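Long-range contacts in scyllo-inositol 2-dehydrogenase (NADP(+)) IolW (Bacillus subtilis subsp. subtilis, PDB 3GDO), which catalyses the reversible NADPH-dependent reduction of scyllo-inosose to scyllo-inositol and cannot use NADH in place of NADPH: residues Y149-N154 with G236-I241; Q185-F190 with L215-G220. One frame throughout, in Å; residues are numbered along the deposited sequence.

Contact 1. Residues Y149-N154 with G236-I241; sequences YQVSYN and GPRYQI
Arg-238 sets CG anti to its backbone N (chi1 178°) and runs extended to NE, while Tyr-153 also holds CG anti to N (chi1 -161°), and the two side chains lie side by side, pointing the same way. NH1 of Arg-238 sits over the centre of the Tyr-153 ring, 3.5 Å above its plane, a cation-pi contact with the guanidinium plane steeply inclined to the ring. A water accepts from Arg-238 NH1 and donates to Ser-152 O. Strands 146-152 and 239-243 are antiparallel neighbours in the sheet of the C-terminal domain: Gln-150 N to Gln-240 O and Gln-240 N to Gln-150 O are both 2.9 Å, and Ser-152 N reaches Arg-238 O at 2.8 Å. Arg-238 and Tyr-239 form a classic beta bulge against strand 246-250. Ser-152 OG donates to Pro-237 O (3.0 Å). On the face carrying Tyr-149, Val-151 and Tyr-239, which helices 129-139 and 174-190 cover, Val-151 CG2 lies 3.7 Å from Tyr-239 CD1, and Ile-241 CD1 3.6 Å from Tyr-149 CE1. Ring, water and a weak bond from NE to Tyr-239 OH, itself hydrogen-bonded to Gln-185 OE1, share the buried guanidinium, which would probably keep its charge, with Asp-130 a distant, weak counter-ion.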
loop_
_atom_site.group_PDB
_atom_site.type_symbol
_atom_site.label_atom_id
_atom_site.label_comp_id
_atom_site.label_asym_id
_atom_site.label_seq_id
_atom_site.Cartn_x
_atom_site.Cartn_y
_atom_site.Cartn_z
ATOM N N TYR B 149 -7.567 -4.238 3.885
ATOM C CA TYR B 149 -6.710 -5.401 4.206
ATOM C C TYR B 149 -5.540 -5.377 3.246
ATOM O O TYR B 149 -5.688 -5.678 2.041
ATOM C CB TYR B 149 -7.531 -6.718 4.060
ATOM C CG TYR B 149 -6.739 -7.984 4.366
ATOM C CD1 TYR B 149 -6.567 -8.433 5.685
ATOM C CD2 TYR B 149 -6.192 -8.759 3.334
ATOM C CE1 TYR B 149 -5.841 -9.605 5.966
ATOM C CE2 TYR B 149 -5.493 -9.940 3.594
ATOM C CZ TYR B 149 -5.305 -10.351 4.900
ATOM O OH TYR B 149 -4.591 -11.497 5.127
ATOM N N GLN B 150 -4.390 -4.953 3.746
ATOM C CA GLN B 150 -3.252 -4.628 2.855
ATOM C C GLN B 150 -2.083 -5.458 3.266
ATOM O O GLN B 150 -1.672 -5.430 4.442
ATOM C CB GLN B 150 -2.849 -3.149 2.959
ATOM C CG GLN B 150 -3.869 -2.209 2.372
ATOM C CD GLN B 150 -3.497 -0.728 2.565
ATOM O OE1 GLN B 150 -2.711 -0.376 3.465
ATOM N NE2 GLN B 150 -4.093 0.147 1.736
ATOM N N VAL B 151 -1.565 -6.222 2.315
ATOM C CA VAL B 151 -0.498 -7.185 2.633
ATOM C C VAL B 151 0.649 -6.946 1.675
ATOM O O VAL B 151 0.428 -6.829 0.443
ATOM C CB VAL B 151 -0.995 -8.683 2.528
ATOM C CG1 VAL B 151 0.060 -9.618 3.035
ATOM C CG2 VAL B 151 -2.285 -8.852 3.335
ATOM N N SER B 152 1.856 -6.825 2.208
ATOM C CA SER B 152 3.013 -6.736 1.284
ATOM C C SER B 152 4.003 -7.842 1.447
ATOM O O SER B 152 4.201 -8.373 2.543
ATOM C CB SER B 152 3.709 -5.374 1.325
ATOM O OG SER B 152 4.520 -5.241 2.450
ATOM N N TYR B 153 4.640 -8.225 0.357
ATOM C CA TYR B 153 5.507 -9.407 0.388
ATOM C C TYR B 153 6.686 -9.127 -0.524
ATOM O O TYR B 153 6.678 -9.478 -1.698
ATOM C CB TYR B 153 4.728 -10.610 -0.142
ATOM C CG TYR B 153 5.280 -11.982 0.208
ATOM C CD1 TYR B 153 4.444 -13.116 0.135
ATOM C CD2 TYR B 153 6.606 -12.165 0.639
ATOM C CE1 TYR B 153 4.932 -14.369 0.443
ATOM C CE2 TYR B 153 7.093 -13.421 0.979
ATOM C CZ TYR B 153 6.247 -14.520 0.853
ATOM O OH TYR B 153 6.693 -15.773 1.137
ATOM N N ASN B 154 7.696 -8.479 0.036
ATOM C CA ASN B 154 8.729 -7.860 -0.757
ATOM C C ASN B 154 9.997 -8.645 -0.604
ATOM O O ASN B 154 10.145 -9.397 0.344
ATOM C CB ASN B 154 8.993 -6.445 -0.255
ATOM C CG ASN B 154 7.856 -5.515 -0.479
ATOM O OD1 ASN B 154 7.327 -5.372 -1.592
ATOM N ND2 ASN B 154 7.496 -4.813 0.565
ATOM N N GLY B 236 8.067 -2.494 4.618
ATOM C CA GLY B 236 7.167 -1.865 5.568
ATOM C C GLY B 236 6.441 -2.983 6.289
ATOM O O GLY B 236 6.872 -4.125 6.249
ATOM N N PRO B 237 5.327 -2.677 6.944
ATOM C CA PRO B 237 4.543 -3.767 7.515
ATOM C C PRO B 237 4.093 -4.820 6.466
ATOM O O PRO B 237 3.800 -4.486 5.284
ATOM C CB PRO B 237 3.307 -3.070 8.031
ATOM C CG PRO B 237 3.538 -1.601 7.906
ATOM C CD PRO B 237 4.697 -1.356 7.086
ATOM N N ARG B 238 4.125 -6.078 6.886
ATOM C CA ARG B 238 3.565 -7.212 6.113
ATOM C C ARG B 238 2.038 -7.058 6.061
ATOM O O ARG B 238 1.446 -7.117 4.977
ATOM C CB ARG B 238 3.958 -8.555 6.724
ATOM C CG ARG B 238 3.343 -9.764 5.966
ATOM C CD ARG B 238 4.044 -11.074 6.305
ATOM N NE ARG B 238 3.387 -12.265 5.717
ATOM C CZ ARG B 238 3.773 -12.893 4.600
ATOM N NH1 ARG B 238 4.802 -12.430 3.863
ATOM N NH2 ARG B 238 3.119 -13.999 4.208
ATOM N N TYR B 239 1.423 -6.825 7.216
ATOM C CA TYR B 239 -0.037 -6.613 7.334
ATOM C C TYR B 239 -0.407 -5.245 7.864
ATOM O O TYR B 239 0.123 -4.787 8.869
ATOM C CB TYR B 239 -0.721 -7.661 8.258
ATOM C CG TYR B 239 -0.494 -9.087 7.789
ATOM C CD1 TYR B 239 -1.345 -9.663 6.832
ATOM C CD2 TYR B 239 0.589 -9.819 8.237
ATOM C CE1 TYR B 239 -1.134 -10.951 6.365
ATOM C CE2 TYR B 239 0.817 -11.109 7.762
ATOM C CZ TYR B 239 -0.050 -11.660 6.816
ATOM O OH TYR B 239 0.170 -12.937 6.327
ATOM N N GLN B 240 -1.380 -4.639 7.211
ATOM C CA GLN B 240 -2.072 -3.489 7.740
ATOM C C GLN B 240 -3.542 -3.746 7.530
ATOM O O GLN B 240 -4.055 -3.778 6.365
ATOM C CB GLN B 240 -1.651 -2.187 7.016
ATOM C CG GLN B 240 -0.149 -1.881 7.102
ATOM C CD GLN B 240 0.303 -0.731 6.183
ATOM O OE1 GLN B 240 -0.029 0.427 6.400
ATOM N NE2 GLN B 240 1.098 -1.066 5.169
ATOM N N ILE B 241 -4.242 -3.904 8.651
ATOM C CA ILE B 241 -5.651 -4.263 8.596
ATOM C C ILE B 241 -6.512 -3.298 9.403
ATOM O O ILE B 241 -6.284 -3.150 10.613
ATOM C CB ILE B 241 -5.880 -5.695 9.137
ATOM C CG1 ILE B 241 -4.913 -6.703 8.508
ATOM C CG2 ILE B 241 -7.348 -6.118 8.893
ATOM C CD1 ILE B 241 -4.965 -8.104 9.166
HETATM O O HOH W 1 6.119 -9.965 4.044
#

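Contact 2. Residues Q185-F190 with L215-G220; sequences QTLHLF and LTLDYG
Phe-190 turns the edge of its ring toward the face of the Tyr-219 ring, a T-shaped pair with centroids 5.8 Å apart and planes at 67°. It joins helix 174-190 to strand 212-219 in the alpha/beta domain of this Gfo/Idh/MocA protein, where the helix packs on the mixed sheet and segments 185-190 and 215-219 run nearly parallel, 10° between their directions. The Phe-190 ring carries Leu-189 CB over the centre of one face and has Thr-186 CG2 at its edge, in plane. Tyr-219 holds CG anti to its carbonyl carbon (chi1 -65°), and its ring reaches the last turn of the helix: CE1 lies 3.7 Å from Phe-190 CB and 3.4 Å from Phe-190 O. Further out, the hydroxyl end of the ring meets two methyls, Thr-186 CG2 at 3.7 Å from OH and Leu-187 CD2 at 3.9 Å. The Leu-187 side chain crosses the tyrosine at about a right angle, whereas that of Thr-186 comes at a slant. The same OH is hydrogen-bonded to Gly-191 O, just past the helix, so its polar end is satisfied although two methyls lie close by. An alanine in place of Tyr-219 would probably leave the Phe-190 edge without the face it meets and Gly-191 O without this hydroxyl, opening a gap between helix and strand. Leu-217 adds looser contacts from the strand, its CD2 standing 4.3 Å from Thr-186 CG2. Where the strand ends, an Asx turn forms: Gly-220 N donates to Asp-218 OD1 over 2.8 Å.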
loop_
_atom_site.group_PDB
_atom_site.type_symbol
_atom_site.label_atom_id
_atom_site.label_comp_id
_atom_site.label_asym_id
_atom_site.label_seq_id
_atom_site.Cartn_x
_atom_site.Cartn_y
_atom_site.Cartn_z
ATOM N N GLN B 185 -4.562 -16.598 1.615
ATOM C CA GLN B 185 -4.934 -16.105 2.937
ATOM C C GLN B 185 -6.165 -15.217 2.819
ATOM O O GLN B 185 -7.124 -15.340 3.604
ATOM C CB GLN B 185 -3.784 -15.319 3.540
ATOM C CG GLN B 185 -2.652 -16.218 4.032
ATOM C CD GLN B 185 -1.513 -15.460 4.714
ATOM O OE1 GLN B 185 -1.350 -14.259 4.537
ATOM N NE2 GLN B 185 -0.733 -16.167 5.509
ATOM N N THR B 186 -6.140 -14.343 1.811
ATOM C CA THR B 186 -7.232 -13.395 1.575
ATOM C C THR B 186 -8.522 -14.120 1.222
ATOM O O THR B 186 -9.606 -13.749 1.730
ATOM C CB THR B 186 -6.907 -12.363 0.459
ATOM O OG1 THR B 186 -5.602 -11.797 0.697
ATOM C CG2 THR B 186 -7.936 -11.273 0.442
ATOM N N LEU B 187 -8.423 -15.113 0.326
ATOM C CA LEU B 187 -9.596 -15.923 -0.063
ATOM C C LEU B 187 -10.104 -16.673 1.168
ATOM O O LEU B 187 -11.301 -16.753 1.394
ATOM C CB LEU B 187 -9.240 -16.889 -1.161
ATOM C CG LEU B 187 -8.836 -16.223 -2.492
ATOM C CD1 LEU B 187 -8.633 -17.289 -3.522
ATOM C CD2 LEU B 187 -9.799 -15.178 -2.953
ATOM N N HIS B 188 -9.178 -17.145 1.990
ATOM C CA HIS B 188 -9.527 -17.903 3.183
ATOM C C HIS B 188 -10.354 -17.039 4.102
ATOM O O HIS B 188 -11.352 -17.497 4.672
ATOM C CB HIS B 188 -8.279 -18.419 3.916
ATOM C CG HIS B 188 -8.578 -19.351 5.052
ATOM N ND1 HIS B 188 -9.260 -20.545 4.883
ATOM C CD2 HIS B 188 -8.294 -19.265 6.372
ATOM C CE1 HIS B 188 -9.352 -21.164 6.048
ATOM N NE2 HIS B 188 -8.780 -20.409 6.967
ATOM N N LEU B 189 -9.941 -15.787 4.258
ATOM C CA LEU B 189 -10.637 -14.889 5.179
ATOM C C LEU B 189 -11.972 -14.375 4.655
ATOM O O LEU B 189 -12.888 -14.259 5.420
ATOM C CB LEU B 189 -9.764 -13.700 5.592
ATOM C CG LEU B 189 -8.527 -13.841 6.473
ATOM C CD1 LEU B 189 -7.947 -12.451 6.650
ATOM C CD2 LEU B 189 -8.845 -14.461 7.838
ATOM N N PHE B 190 -12.090 -14.047 3.366
ATOM C CA PHE B 190 -13.241 -13.267 2.927
ATOM C C PHE B 190 -13.972 -13.842 1.714
ATOM O O PHE B 190 -14.894 -13.195 1.206
ATOM C CB PHE B 190 -12.824 -11.815 2.552
ATOM C CG PHE B 190 -11.922 -11.142 3.541
ATOM C CD1 PHE B 190 -12.387 -10.781 4.816
ATOM C CD2 PHE B 190 -10.598 -10.822 3.183
ATOM C CE1 PHE B 190 -11.516 -10.111 5.739
ATOM C CE2 PHE B 190 -9.732 -10.157 4.106
ATOM C CZ PHE B 190 -10.194 -9.795 5.360
ATOM N N LEU B 215 -2.019 -6.023 -6.577
ATOM C CA LEU B 215 -3.386 -6.446 -6.890
ATOM C C LEU B 215 -4.389 -5.789 -5.960
ATOM O O LEU B 215 -4.142 -5.683 -4.758
ATOM C CB LEU B 215 -3.522 -7.974 -6.709
ATOM C CG LEU B 215 -3.198 -8.959 -7.828
ATOM C CD1 LEU B 215 -1.735 -8.832 -8.289
ATOM C CD2 LEU B 215 -3.459 -10.364 -7.285
ATOM N N THR B 216 -5.514 -5.368 -6.515
ATOM C CA THR B 216 -6.649 -4.950 -5.707
ATOM C C THR B 216 -7.791 -5.961 -5.899
ATOM O O THR B 216 -8.272 -6.160 -7.049
ATOM C CB THR B 216 -7.153 -3.528 -6.103
ATOM O OG1 THR B 216 -6.092 -2.568 -5.929
ATOM C CG2 THR B 216 -8.382 -3.125 -5.268
ATOM N N LEU B 217 -8.197 -6.589 -4.810
ATOM C CA LEU B 217 -9.406 -7.450 -4.795
ATOM C C LEU B 217 -10.613 -6.710 -4.233
ATOM O O LEU B 217 -10.621 -6.275 -3.061
ATOM C CB LEU B 217 -9.177 -8.768 -4.047
ATOM C CG LEU B 217 -8.373 -9.880 -4.741
ATOM C CD1 LEU B 217 -6.989 -9.454 -5.198
ATOM C CD2 LEU B 217 -8.232 -11.116 -3.816
ATOM N N ASP B 218 -11.608 -6.550 -5.109
ATOM C CA ASP B 218 -12.733 -5.679 -4.853
ATOM C C ASP B 218 -13.814 -6.483 -4.134
ATOM O O ASP B 218 -14.420 -7.384 -4.723
ATOM C CB ASP B 218 -13.243 -5.082 -6.192
ATOM C CG ASP B 218 -14.488 -4.167 -6.028
ATOM O OD1 ASP B 218 -14.897 -3.823 -4.890
ATOM O OD2 ASP B 218 -15.063 -3.796 -7.078
ATOM N N TYR B 219 -14.008 -6.190 -2.857
ATOM C CA TYR B 219 -15.121 -6.762 -2.102
ATOM C C TYR B 219 -16.113 -5.641 -1.725
ATOM O O TYR B 219 -16.662 -5.671 -0.649
ATOM C CB TYR B 219 -14.620 -7.393 -0.820
ATOM C CG TYR B 219 -13.707 -8.607 -0.969
ATOM C CD1 TYR B 219 -14.228 -9.922 -0.903
ATOM C CD2 TYR B 219 -12.329 -8.452 -1.133
ATOM C CE1 TYR B 219 -13.386 -11.054 -1.008
ATOM C CE2 TYR B 219 -11.483 -9.568 -1.218
ATOM C CZ TYR B 219 -12.016 -10.866 -1.170
ATOM O OH TYR B 219 -11.167 -11.939 -1.275
ATOM N N GLY B 220 -16.289 -4.631 -2.573
ATOM C CA GLY B 220 -17.265 -3.554 -2.290
ATOM C C GLY B 220 -16.691 -2.572 -1.280
ATOM O O GLY B 220 -15.752 -1.814 -1.579
#

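Overall arrangement
Both contacts belong to the C-terminal alpha/beta domain and reach its mixed sheet, their centres 13 Å apart. Contact 2 is nested along the chain within the loop closed by contact 1: strand 146-152 comes first, then helix 174-190, strand 212-219 and strand 239-243. In the sheet, strand 222-228 lies between 146-152 and 212-219, and helix 174-190 touches side chains of both contacts. Tyr-149 packs against Thr-186, Leu-189 and Phe-190, the last edge-to-face, and Tyr-239 OH makes a probable hydrogen bond to Gln-185 OE1. Helix 174-190 thus lies against the same sheet whose strands pair in contact 1, and both contacts also touch the second subunit of the dimer.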